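Local coordinates for protein aromatic-amino-acid:2-oxoglutarate transaminase (Candida albicans, PDB 6HND) that probably transfers amino groups from aromatic amino acids, and perhaps 2-aminoadipate, to 2-oxo acids with the help of bound pyridoxal 5'-phosphate, at residues 283-287 with 315-320; 310-316 with 396-400; 45-51 with 124-130. All blocks are in the same frame, centred on the assembly; numbering follows the deposited sequence.

Contact 3 comes first along the chain and closes before the other two open. Contacts 1 and 2 interleave: 283-287, then 310-316 and 315-320, which overlap on helix 312-319, then 396-400 on helix 392-418. They share Tyr315 and Leu316, their centres lie 8 Å apart, and they touch directly, for example where Tyr285 CB meets Ile399 CG2 at 3.7 Å. Contact 3 is remote, its centre 39 Å from that of contact 1 and 37 Å from that of contact 2. Contacts 1 and 3 each include a PLP-binding tyrosine: Tyr283 binds the PLP of its own subunit, Tyr130 that held by the second subunit, so each active site is built from both subunits.

Contact 1 (283-287 with 315-320); sequences YGYLT and YLKNHL. With PLP (pyridoxal-5'-phosphate), chain E.
Start at Tyr283, which opens a type I beta turn running to Leu286 and closed by Leu286 N to Tyr283 O at 2.9 Å. Its side chain, with chi1 near 32°, points to the cofactor instead of the 315-320 segment: Tyr283 OH hydrogen-bonds PLP O3 at 3.1 Å, as in related fold-type I aminotransferases, where a tyrosine partners the 3-hydroxyl of the cofactor. Gly284 (phi/psi -67/-14) sets its O 3.7 Å from Leu320 CD1. Tyr285, chi1 m, carries the main link: Tyr315, with chi1 t, brings its OH to donate to Tyr285 O at 2.6 Å and to lie at the edge of the Tyr285 ring, while Tyr285 CD1 packs on Leu320 CD1 at 3.8 Å. Leu286 points away and centres an inverse gamma turn, with a weak bond from Thr287 N to Tyr285 O at 3.1 Å. Thr287 (p) then faces the helix. Its OG1 sits 3.6 Å from Tyr315 CE1, its CG2 3.8 Å from His319 O, and a water joins Thr287 OG1 (2.9 Å) to His319 ND1 (2.8 Å). Closest CA pairs are Tyr285-Leu320 at 6.6 Å and Thr287-His319 at 6.5 Å. Residues 315-319 form a wider pi-type turn, Leu320 N reaching Tyr315 O at 3.0 Å. The loop carrying the beta turn comes after strand 276-280 of the large mixed sheet and rests against the C-terminal part of helix 312-319. Helix 392-418 lies alongside, Arg403 binding Thr287 OG1, and helix 137-151 adds Thr150, which with Glu337 of strand 333-338 holds Tyr285 OH.

Contact 2 (310-316 with 396-400); sequences LEIDDYL and LEWIL
The segments 312-316 of helix 312-319 and 396-400 of helix 392-418 cross at 73°, their axes 11.3 Å apart at closest approach; Leu310 lies in the loop before the first helix. Glu311 is the N-cap residue of helix 312-319, and Tyr315 N to Glu311 O (3.1 Å) and Leu316 N to Ile312 O (2.8 Å) build its first turn; 396-400 is regular helix throughout, with Leu400 N to Leu396 O at 2.8 Å. The nearest CA pairs are Ile312-Leu396 at 7.2 Å and Leu310-Leu400 at 7.6 Å. Leu396 (m,t) points at the other helix: its CB meets Ile312 CD1 at 4.1 Å, its CD2 lies at the edge of the Tyr315 ring, 4.1 Å from Tyr315 CE2, and its CD1 is 4.4 Å from Leu316 CD2. Glu397 folds its chain (m,m) along the side, bringing OE2 within 3.3 Å of Ile312 CG1. Next, Ile399 places CG2 4.1 Å from Tyr315 OH. Leu400 (m,t) fills the centre. Its CD2 sits 3.7 Å from the Tyr315 ring centroid, 12° off the normal, a CH-pi contact over the face, while CD1 approaches Leu310 O at 3.7 Å and Ile312 CG1 at 4.5 Å. No hydrogen bond spans the segments: the interface is mainly apolar, held by burial of Leu, Ile and Tyr side chains and by the CH-pi contact, with the Glu397 carboxylate at its edge; Tyr315 OH spends its hydrogen bond on Tyr285 O.

Contact 3 (45-51 with 124-130); sequences MPNHGFF and LARGLQY. With PLP (pyridoxal-5'-phosphate), chain C.
This is a partly buried loop-on-helix contact at the dimer interface: the loop 45-51, shaped by an Asx turn and a 3-10 segment (48-50), puts Met45, Pro46, His48 and Phe51 against short helix 124-127 and the loop after it, which carries a tyrosine to the other subunit's PLP. In the Asx turn, Gly49 N donates to Asn47 OD1 at 2.9 Å. Nearest CA pairs are His48-Ala125 at 5.4 Å and Met45-Tyr130 at 7.1 Å. The His48 ring (chi1 p) lays one face over Ala125 CB, 4.1 Å from His48 CG. Phe51 (m) faces the helix end, with its CE2 3.5 Å from Leu128 CB and its CZ 3.5 Å from Leu128 O. Met45 CG meets Tyr130 CD2 at 3.7 Å. From the second subunit, Tyr406 stacks on Phe50, and Lys341 packs against Tyr130, whose OH donates to PLP O2P at 2.6 Å. Gln129 (t,p) ties the segments together: its OE1 accepts from Tyr130 N at 2.9 Å, and Gln129 NE2 donates to Pro46 O at 2.9 Å.

Contact 1 (283-287 with 315-320)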
loop_
_atom_site.group_PDB
_atom_site.type_symbol
_atom_site.label_atom_id
_atom_site.label_comp_id
_atom_site.label_asym_id
_atom_site.label_seq_id
_atom_site.Cartn_x
_atom_site.Cartn_y
_atom_site.Cartn_z
ATOM N N TYR B 283 4.830 -14.666 -13.563
ATOM C CA TYR B 283 4.588 -14.922 -15.019
ATOM C C TYR B 283 4.700 -16.412 -15.380
ATOM O O TYR B 283 4.929 -16.699 -16.571
ATOM C CB TYR B 283 5.561 -14.099 -15.877
ATOM C CG TYR B 283 6.883 -13.896 -15.193
ATOM C CD1 TYR B 283 7.537 -14.984 -14.657
ATOM C CD2 TYR B 283 7.421 -12.633 -15.001
ATOM C CE1 TYR B 283 8.710 -14.828 -13.954
ATOM C CE2 TYR B 283 8.586 -12.456 -14.272
ATOM C CZ TYR B 283 9.220 -13.566 -13.738
ATOM O OH TYR B 283 10.388 -13.481 -13.038
ATOM N N GLY B 284 4.474 -17.315 -14.419
ATOM C CA GLY B 284 4.478 -18.772 -14.636
ATOM C C GLY B 284 3.321 -19.191 -15.520
ATOM O O GLY B 284 3.314 -20.345 -15.976
ATOM N N TYR B 285 2.352 -18.308 -15.734
ATOM C CA TYR B 285 1.205 -18.588 -16.632
ATOM C C TYR B 285 1.656 -18.383 -18.078
ATOM O O TYR B 285 1.044 -18.987 -18.976
ATOM C CB TYR B 285 -0.032 -17.760 -16.286
ATOM C CG TYR B 285 -0.562 -18.039 -14.910
ATOM C CD1 TYR B 285 -1.193 -19.235 -14.646
ATOM C CD2 TYR B 285 -0.441 -17.125 -13.876
ATOM C CE1 TYR B 285 -1.687 -19.531 -13.394
ATOM C CE2 TYR B 285 -0.938 -17.413 -12.612
ATOM C CZ TYR B 285 -1.554 -18.628 -12.368
ATOM O OH TYR B 285 -2.038 -18.977 -11.147
ATOM N N LEU B 286 2.714 -17.594 -18.292
ATOM C CA LEU B 286 3.271 -17.326 -19.651
ATOM C C LEU B 286 4.241 -18.453 -20.011
ATOM O O LEU B 286 5.445 -18.237 -19.950
ATOM C CB LEU B 286 3.928 -15.947 -19.644
ATOM C CG LEU B 286 3.008 -14.812 -19.191
ATOM C CD1 LEU B 286 3.786 -13.511 -19.060
ATOM C CD2 LEU B 286 1.809 -14.644 -20.129
ATOM N N THR B 287 3.707 -19.639 -20.319
ATOM C CA THR B 287 4.488 -20.855 -20.660
ATOM C C THR B 287 4.936 -20.692 -22.113
ATOM O O THR B 287 4.127 -20.206 -22.913
ATOM C CB THR B 287 3.684 -22.143 -20.413
ATOM O OG1 THR B 287 2.507 -22.077 -21.227
ATOM C CG2 THR B 287 3.290 -22.323 -18.963
ATOM N N TYR B 315 -3.782 -26.640 -21.879
ATOM C CA TYR B 315 -2.900 -25.683 -21.168
ATOM C C TYR B 315 -2.749 -26.113 -19.701
ATOM O O TYR B 315 -1.626 -26.371 -19.232
ATOM C CB TYR B 315 -3.467 -24.270 -21.266
ATOM C CG TYR B 315 -2.777 -23.249 -20.392
ATOM C CD1 TYR B 315 -1.451 -22.898 -20.605
ATOM C CD2 TYR B 315 -3.458 -22.633 -19.360
ATOM C CE1 TYR B 315 -0.817 -21.951 -19.825
ATOM C CE2 TYR B 315 -2.850 -21.654 -18.595
ATOM C CZ TYR B 315 -1.520 -21.322 -18.812
ATOM O OH TYR B 315 -0.927 -20.365 -18.038
ATOM N N LEU B 316 -3.868 -26.226 -18.990
ATOM C CA LEU B 316 -3.851 -26.479 -17.529
ATOM C C LEU B 316 -3.144 -27.803 -17.289
ATOM O O LEU B 316 -2.382 -27.886 -16.310
ATOM C CB LEU B 316 -5.275 -26.511 -16.977
ATOM C CG LEU B 316 -6.007 -25.175 -16.969
ATOM C CD1 LEU B 316 -7.378 -25.338 -16.331
ATOM C CD2 LEU B 316 -5.193 -24.097 -16.266
ATOM N N LYS B 317 -3.377 -28.787 -18.157
ATOM C CA LYS B 317 -2.981 -30.195 -17.890
ATOM C C LYS B 317 -1.517 -30.406 -18.288
ATOM O O LYS B 317 -0.794 -31.043 -17.511
ATOM C CB LYS B 317 -3.906 -31.167 -18.627
ATOM C CG LYS B 317 -3.771 -32.619 -18.181
ATOM C CD LYS B 317 -4.578 -33.609 -19.006
ATOM C CE LYS B 317 -4.316 -35.053 -18.617
ATOM N NZ LYS B 317 -5.585 -35.771 -18.343
ATOM N N ASN B 318 -1.088 -29.899 -19.450
ATOM C CA ASN B 318 0.205 -30.304 -20.053
ATOM C C ASN B 318 1.197 -29.139 -20.082
ATOM O O ASN B 318 2.393 -29.440 -20.089
ATOM C CB ASN B 318 -0.034 -30.941 -21.421
ATOM C CG ASN B 318 -0.985 -32.121 -21.309
ATOM O OD1 ASN B 318 -0.701 -33.076 -20.591
ATOM N ND2 ASN B 318 -2.138 -32.036 -21.952
ATOM N N HIS B 319 0.758 -27.874 -20.079
ATOM C CA HIS B 319 1.694 -26.725 -20.232
ATOM C C HIS B 319 2.081 -26.170 -18.856
ATOM O O HIS B 319 3.292 -26.088 -18.565
ATOM C CB HIS B 319 1.102 -25.695 -21.185
ATOM C CG HIS B 319 1.039 -26.230 -22.575
ATOM N ND1 HIS B 319 2.012 -25.948 -23.515
ATOM C CD2 HIS B 319 0.168 -27.087 -23.154
ATOM C CE1 HIS B 319 1.719 -26.582 -24.634
ATOM N NE2 HIS B 319 0.588 -27.293 -24.438
ATOM N N LEU B 320 1.085 -25.840 -18.045
ATOM C CA LEU B 320 1.258 -25.234 -16.701
ATOM C C LEU B 320 2.064 -26.184 -15.812
ATOM O O LEU B 320 1.678 -27.311 -15.677
ATOM C CB LEU B 320 -0.131 -24.941 -16.130
ATOM C CG LEU B 320 -0.201 -23.773 -15.153
ATOM C CD1 LEU B 320 0.286 -22.491 -15.824
ATOM C CD2 LEU B 320 -1.620 -23.610 -14.616
HETATM N N1 PLP E . 9.214 -11.068 -8.221
HETATM C C2 PLP E . 9.689 -11.305 -9.437
HETATM C C2A PLP E . 10.429 -12.583 -9.638
HETATM C C3 PLP E . 9.462 -10.388 -10.501
HETATM O O3 PLP E . 9.960 -10.667 -11.743
HETATM C C4 PLP E . 8.734 -9.195 -10.250
HETATM C C4A PLP E . 8.414 -8.288 -11.378
HETATM C C5 PLP E . 8.235 -8.989 -8.946
HETATM C C6 PLP E . 8.518 -9.933 -7.990
HETATM C C5A PLP E . 7.532 -7.725 -8.522
HETATM O O4P PLP E . 6.156 -7.596 -8.969
HETATM P P PLP E . 5.267 -6.334 -8.475
HETATM O O1P PLP E . 5.679 -6.032 -7.040
HETATM O O2P PLP E . 3.854 -6.875 -8.676
HETATM O O3P PLP E . 5.591 -5.199 -9.392
HETATM O O HOH W 1 3.577 -23.664 -23.425
#

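Contact 2 (310-316 with 396-400)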
loop_
_atom_site.group_PDB
_atom_site.type_symbol
_atom_site.label_atom_id
_atom_site.label_comp_id
_atom_site.label_asym_id
_atom_site.label_seq_id
_atom_site.Cartn_x
_atom_site.Cartn_y
_atom_site.Cartn_z
ATOM N N LEU B 310 -4.129 -23.062 -28.626
ATOM C CA LEU B 310 -4.045 -23.868 -27.375
ATOM C C LEU B 310 -5.362 -23.704 -26.592
ATOM O O LEU B 310 -5.785 -22.552 -26.375
ATOM C CB LEU B 310 -2.840 -23.346 -26.580
ATOM C CG LEU B 310 -2.054 -24.366 -25.760
ATOM C CD1 LEU B 310 -1.248 -23.677 -24.672
ATOM C CD2 LEU B 310 -2.965 -25.398 -25.141
ATOM N N GLU B 311 -6.024 -24.800 -26.214
ATOM C CA GLU B 311 -7.320 -24.776 -25.470
ATOM C C GLU B 311 -6.992 -24.814 -23.977
ATOM O O GLU B 311 -5.896 -25.276 -23.642
ATOM C CB GLU B 311 -8.219 -25.964 -25.854
ATOM C CG GLU B 311 -8.587 -26.029 -27.336
ATOM C CD GLU B 311 -9.466 -24.890 -27.838
ATOM O OE1 GLU B 311 -10.649 -24.850 -27.446
ATOM O OE2 GLU B 311 -8.969 -24.031 -28.613
ATOM N N ILE B 312 -7.914 -24.392 -23.115
ATOM C CA ILE B 312 -7.668 -24.226 -21.651
ATOM C C ILE B 312 -7.266 -25.572 -21.028
ATOM O O ILE B 312 -6.244 -25.623 -20.329
ATOM C CB ILE B 312 -8.896 -23.613 -20.943
ATOM C CG1 ILE B 312 -9.100 -22.145 -21.332
ATOM C CG2 ILE B 312 -8.760 -23.784 -19.432
ATOM C CD1 ILE B 312 -10.179 -21.411 -20.554
ATOM N N ASP B 313 -8.058 -26.619 -21.236
ATOM C CA ASP B 313 -7.865 -27.951 -20.595
ATOM C C ASP B 313 -6.445 -28.446 -20.875
ATOM O O ASP B 313 -5.777 -28.948 -19.929
ATOM C CB ASP B 313 -8.929 -28.957 -21.057
ATOM C CG ASP B 313 -10.320 -28.701 -20.468
ATOM O OD1 ASP B 313 -10.412 -28.003 -19.400
ATOM O OD2 ASP B 313 -11.321 -29.194 -21.079
ATOM N N ASP B 314 -5.994 -28.294 -22.122
ATOM C CA ASP B 314 -4.684 -28.819 -22.590
ATOM C C ASP B 314 -3.593 -27.971 -21.912
ATOM O O ASP B 314 -2.621 -28.564 -21.384
ATOM C CB ASP B 314 -4.632 -28.852 -24.124
ATOM C CG ASP B 314 -3.295 -29.283 -24.707
ATOM O OD1 ASP B 314 -2.499 -29.924 -23.985
ATOM O OD2 ASP B 314 -3.042 -28.947 -25.885
ATOM N N TYR B 315 -3.782 -26.640 -21.879
ATOM C CA TYR B 315 -2.900 -25.683 -21.168
ATOM C C TYR B 315 -2.749 -26.113 -19.701
ATOM O O TYR B 315 -1.626 -26.371 -19.232
ATOM C CB TYR B 315 -3.467 -24.270 -21.266
ATOM C CG TYR B 315 -2.777 -23.249 -20.392
ATOM C CD1 TYR B 315 -1.451 -22.898 -20.605
ATOM C CD2 TYR B 315 -3.458 -22.633 -19.360
ATOM C CE1 TYR B 315 -0.817 -21.951 -19.825
ATOM C CE2 TYR B 315 -2.850 -21.654 -18.595
ATOM C CZ TYR B 315 -1.520 -21.322 -18.812
ATOM O OH TYR B 315 -0.927 -20.365 -18.038
ATOM N N LEU B 316 -3.868 -26.226 -18.990
ATOM C CA LEU B 316 -3.851 -26.479 -17.529
ATOM C C LEU B 316 -3.144 -27.803 -17.289
ATOM O O LEU B 316 -2.382 -27.886 -16.310
ATOM C CB LEU B 316 -5.275 -26.511 -16.977
ATOM C CG LEU B 316 -6.007 -25.175 -16.969
ATOM C CD1 LEU B 316 -7.378 -25.338 -16.331
ATOM C CD2 LEU B 316 -5.193 -24.097 -16.266
ATOM N N LEU B 396 -8.159 -16.608 -18.288
ATOM C CA LEU B 396 -7.183 -17.585 -18.846
ATOM C C LEU B 396 -7.046 -17.384 -20.369
ATOM O O LEU B 396 -5.913 -17.421 -20.863
ATOM C CB LEU B 396 -7.624 -19.017 -18.505
ATOM C CG LEU B 396 -7.350 -19.460 -17.064
ATOM C CD1 LEU B 396 -8.063 -20.771 -16.749
ATOM C CD2 LEU B 396 -5.844 -19.586 -16.795
ATOM N N GLU B 397 -8.149 -17.172 -21.091
ATOM C CA GLU B 397 -8.121 -16.973 -22.554
ATOM C C GLU B 397 -7.334 -15.691 -22.859
ATOM O O GLU B 397 -6.572 -15.686 -23.827
ATOM C CB GLU B 397 -9.527 -16.918 -23.152
ATOM C CG GLU B 397 -10.302 -18.228 -23.089
ATOM C CD GLU B 397 -9.810 -19.380 -23.954
ATOM O OE1 GLU B 397 -8.829 -19.178 -24.735
ATOM O OE2 GLU B 397 -10.397 -20.489 -23.832
ATOM N N TRP B 398 -7.479 -14.638 -22.060
ATOM C CA TRP B 398 -6.634 -13.420 -22.193
ATOM C C TRP B 398 -5.150 -13.739 -21.875
ATOM O O TRP B 398 -4.257 -13.247 -22.586
ATOM C CB TRP B 398 -7.184 -12.282 -21.330
ATOM C CG TRP B 398 -6.238 -11.131 -21.246
ATOM C CD1 TRP B 398 -5.284 -10.928 -20.294
ATOM C CD2 TRP B 398 -6.106 -10.054 -22.187
ATOM N NE1 TRP B 398 -4.574 -9.795 -20.572
ATOM C CE2 TRP B 398 -5.070 -9.225 -21.716
ATOM C CE3 TRP B 398 -6.797 -9.678 -23.340
ATOM C CZ2 TRP B 398 -4.688 -8.061 -22.377
ATOM C CZ3 TRP B 398 -6.434 -8.518 -23.979
ATOM C CH2 TRP B 398 -5.376 -7.737 -23.521
ATOM N N ILE B 399 -4.868 -14.565 -20.878
ATOM C CA ILE B 399 -3.471 -14.988 -20.548
ATOM C C ILE B 399 -2.884 -15.767 -21.736
ATOM O O ILE B 399 -1.714 -15.557 -22.050
ATOM C CB ILE B 399 -3.457 -15.784 -19.217
ATOM C CG1 ILE B 399 -3.726 -14.855 -18.025
ATOM C CG2 ILE B 399 -2.161 -16.564 -19.046
ATOM C CD1 ILE B 399 -4.292 -15.541 -16.779
ATOM N N LEU B 400 -3.675 -16.615 -22.403
ATOM C CA LEU B 400 -3.200 -17.400 -23.572
ATOM C C LEU B 400 -2.903 -16.478 -24.768
ATOM O O LEU B 400 -1.877 -16.724 -25.458
ATOM C CB LEU B 400 -4.211 -18.494 -23.905
ATOM C CG LEU B 400 -4.353 -19.569 -22.832
ATOM C CD1 LEU B 400 -5.351 -20.617 -23.274
ATOM C CD2 LEU B 400 -3.011 -20.203 -22.500
#

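Contact 3 (45-51 with 124-130)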
loop_
_atom_site.group_PDB
_atom_site.type_symbol
_atom_site.label_atom_id
_atom_site.label_comp_id
_atom_site.label_asym_id
_atom_site.label_seq_id
_atom_site.Cartn_x
_atom_site.Cartn_y
_atom_site.Cartn_z
ATOM N N MET B 45 -16.943 7.364 8.381
ATOM C CA MET B 45 -17.120 7.095 6.926
ATOM C C MET B 45 -18.002 8.184 6.334
ATOM O O MET B 45 -19.094 8.432 6.828
ATOM C CB MET B 45 -17.813 5.754 6.681
ATOM C CG MET B 45 -17.050 4.580 7.235
ATOM S SD MET B 45 -18.004 3.097 7.039
ATOM C CE MET B 45 -17.169 1.991 8.172
ATOM N N PRO B 46 -17.565 8.902 5.281
ATOM C CA PRO B 46 -18.468 9.798 4.594
ATOM C C PRO B 46 -19.432 8.888 3.840
ATOM O O PRO B 46 -18.993 7.922 3.231
ATOM C CB PRO B 46 -17.596 10.649 3.682
ATOM C CG PRO B 46 -16.186 10.306 4.094
ATOM C CD PRO B 46 -16.219 8.930 4.713
ATOM N N ASN B 47 -20.717 9.217 3.919
ATOM C CA ASN B 47 -21.766 8.669 3.022
ATOM C C ASN B 47 -21.300 8.753 1.563
ATOM O O ASN B 47 -20.706 9.763 1.220
ATOM C CB ASN B 47 -23.074 9.433 3.185
ATOM C CG ASN B 47 -24.206 8.719 2.491
ATOM O OD1 ASN B 47 -24.419 8.914 1.285
ATOM N ND2 ASN B 47 -24.906 7.875 3.239
ATOM N N HIS B 48 -21.609 7.752 0.731
ATOM C CA HIS B 48 -21.214 7.708 -0.702
ATOM C C HIS B 48 -21.704 8.950 -1.465
ATOM O O HIS B 48 -21.112 9.232 -2.509
ATOM C CB HIS B 48 -21.660 6.400 -1.374
ATOM C CG HIS B 48 -23.136 6.247 -1.479
ATOM N ND1 HIS B 48 -23.864 6.825 -2.510
ATOM C CD2 HIS B 48 -24.019 5.607 -0.679
ATOM C CE1 HIS B 48 -25.139 6.559 -2.324
ATOM N NE2 HIS B 48 -25.259 5.800 -1.209
ATOM N N GLY B 49 -22.728 9.671 -0.984
ATOM C CA GLY B 49 -23.228 10.901 -1.643
ATOM C C GLY B 49 -22.149 11.985 -1.773
ATOM O O GLY B 49 -22.258 12.845 -2.680
ATOM N N PHE B 50 -21.157 11.966 -0.886
ATOM C CA PHE B 50 -20.016 12.898 -0.883
ATOM C C PHE B 50 -19.004 12.592 -1.994
ATOM O O PHE B 50 -18.174 13.455 -2.267
ATOM C CB PHE B 50 -19.310 12.821 0.470
ATOM C CG PHE B 50 -20.065 13.474 1.601
ATOM C CD1 PHE B 50 -20.286 14.842 1.601
ATOM C CD2 PHE B 50 -20.565 12.723 2.646
ATOM C CE1 PHE B 50 -20.978 15.456 2.638
ATOM C CE2 PHE B 50 -21.258 13.333 3.680
ATOM C CZ PHE B 50 -21.463 14.697 3.680
ATOM N N PHE B 51 -19.017 11.404 -2.594
ATOM C CA PHE B 51 -17.952 10.982 -3.545
ATOM C C PHE B 51 -18.132 11.715 -4.874
ATOM O O PHE B 51 -19.229 11.707 -5.437
ATOM C CB PHE B 51 -17.981 9.475 -3.785
ATOM C CG PHE B 51 -17.869 8.601 -2.571
ATOM C CD1 PHE B 51 -17.359 9.080 -1.372
ATOM C CD2 PHE B 51 -18.251 7.273 -2.648
ATOM C CE1 PHE B 51 -17.245 8.244 -0.277
ATOM C CE2 PHE B 51 -18.121 6.435 -1.552
ATOM C CZ PHE B 51 -17.613 6.916 -0.371
ATOM N N LEU B 124 -19.396 1.390 -6.896
ATOM C CA LEU B 124 -18.560 2.504 -6.388
ATOM C C LEU B 124 -18.993 2.878 -4.961
ATOM O O LEU B 124 -18.121 3.331 -4.190
ATOM C CB LEU B 124 -18.643 3.694 -7.337
ATOM C CG LEU B 124 -18.148 3.434 -8.758
ATOM C CD1 LEU B 124 -18.389 4.664 -9.625
ATOM C CD2 LEU B 124 -16.672 3.066 -8.775
ATOM N N ALA B 125 -20.258 2.666 -4.584
ATOM C CA ALA B 125 -20.736 2.927 -3.200
ATOM C C ALA B 125 -19.863 2.142 -2.201
ATOM O O ALA B 125 -19.416 2.713 -1.175
ATOM C CB ALA B 125 -22.203 2.582 -3.069
ATOM N N ARG B 126 -19.566 0.891 -2.504
ATOM C CA ARG B 126 -18.652 0.095 -1.644
ATOM C C ARG B 126 -17.185 0.263 -2.079
ATOM O O ARG B 126 -16.313 0.292 -1.186
ATOM C CB ARG B 126 -19.150 -1.347 -1.600
ATOM C CG ARG B 126 -20.346 -1.472 -0.672
ATOM C CD ARG B 126 -21.098 -2.759 -0.810
ATOM N NE ARG B 126 -21.852 -2.784 -2.054
ATOM C CZ ARG B 126 -22.659 -3.772 -2.389
ATOM N NH1 ARG B 126 -22.813 -4.782 -1.553
ATOM N NH2 ARG B 126 -23.294 -3.763 -3.546
ATOM N N GLY B 127 -16.918 0.374 -3.385
ATOM C CA GLY B 127 -15.548 0.418 -3.937
ATOM C C GLY B 127 -14.782 1.636 -3.451
ATOM O O GLY B 127 -13.561 1.518 -3.184
ATOM N N LEU B 128 -15.478 2.765 -3.336
ATOM C CA LEU B 128 -14.925 4.039 -2.842
ATOM C C LEU B 128 -15.105 4.221 -1.330
ATOM O O LEU B 128 -14.573 5.246 -0.785
ATOM C CB LEU B 128 -15.596 5.141 -3.644
ATOM C CG LEU B 128 -15.239 5.080 -5.110
ATOM C CD1 LEU B 128 -15.971 6.152 -5.887
ATOM C CD2 LEU B 128 -13.739 5.209 -5.257
ATOM N N GLN B 129 -15.755 3.273 -0.652
ATOM C CA GLN B 129 -15.894 3.297 0.831
ATOM C C GLN B 129 -14.800 2.427 1.473
ATOM O O GLN B 129 -14.253 1.544 0.769
ATOM C CB GLN B 129 -17.288 2.831 1.224
ATOM C CG GLN B 129 -17.593 2.917 2.712
ATOM C CD GLN B 129 -17.451 4.332 3.203
ATOM O OE1 GLN B 129 -16.367 4.759 3.624
ATOM N NE2 GLN B 129 -18.542 5.067 3.120
ATOM N N TYR B 130 -14.484 2.710 2.749
ATOM C CA TYR B 130 -13.676 1.852 3.654
ATOM C C TYR B 130 -14.110 0.402 3.448
ATOM O O TYR B 130 -15.340 0.132 3.388
ATOM C CB TYR B 130 -13.833 2.270 5.118
ATOM C CG TYR B 130 -13.017 3.480 5.528
ATOM C CD1 TYR B 130 -11.638 3.418 5.601
ATOM C CD2 TYR B 130 -13.619 4.689 5.834
ATOM C CE1 TYR B 130 -10.880 4.516 5.961
ATOM C CE2 TYR B 130 -12.876 5.794 6.202
ATOM C CZ TYR B 130 -11.499 5.705 6.290
ATOM O OH TYR B 130 -10.745 6.801 6.652
HETATM N N1 PLP C . -6.437 10.152 11.463
HETATM C C2 PLP C . -7.624 10.643 11.810
HETATM C C2A PLP C . -7.658 11.667 12.899
HETATM C C3 PLP C . -8.800 10.255 11.127
HETATM O O3 PLP C . -9.986 10.821 11.497
HETATM C C4 PLP C . -8.715 9.298 10.081
HETATM C C4A PLP C . -9.946 8.965 9.333
HETATM C C5 PLP C . -7.429 8.784 9.756
HETATM C C6 PLP C . -6.361 9.221 10.491
HETATM C C5A PLP C . -7.171 7.717 8.721
HETATM O O4P PLP C . -7.458 8.109 7.346
HETATM P P PLP C . -7.116 7.157 6.076
HETATM O O1P PLP C . -6.835 8.140 4.938
HETATM O O2P PLP C . -8.349 6.338 5.823
HETATM O O3P PLP C . -5.942 6.272 6.491
HETATM O O HOH W 2 -21.862 4.933 2.035
#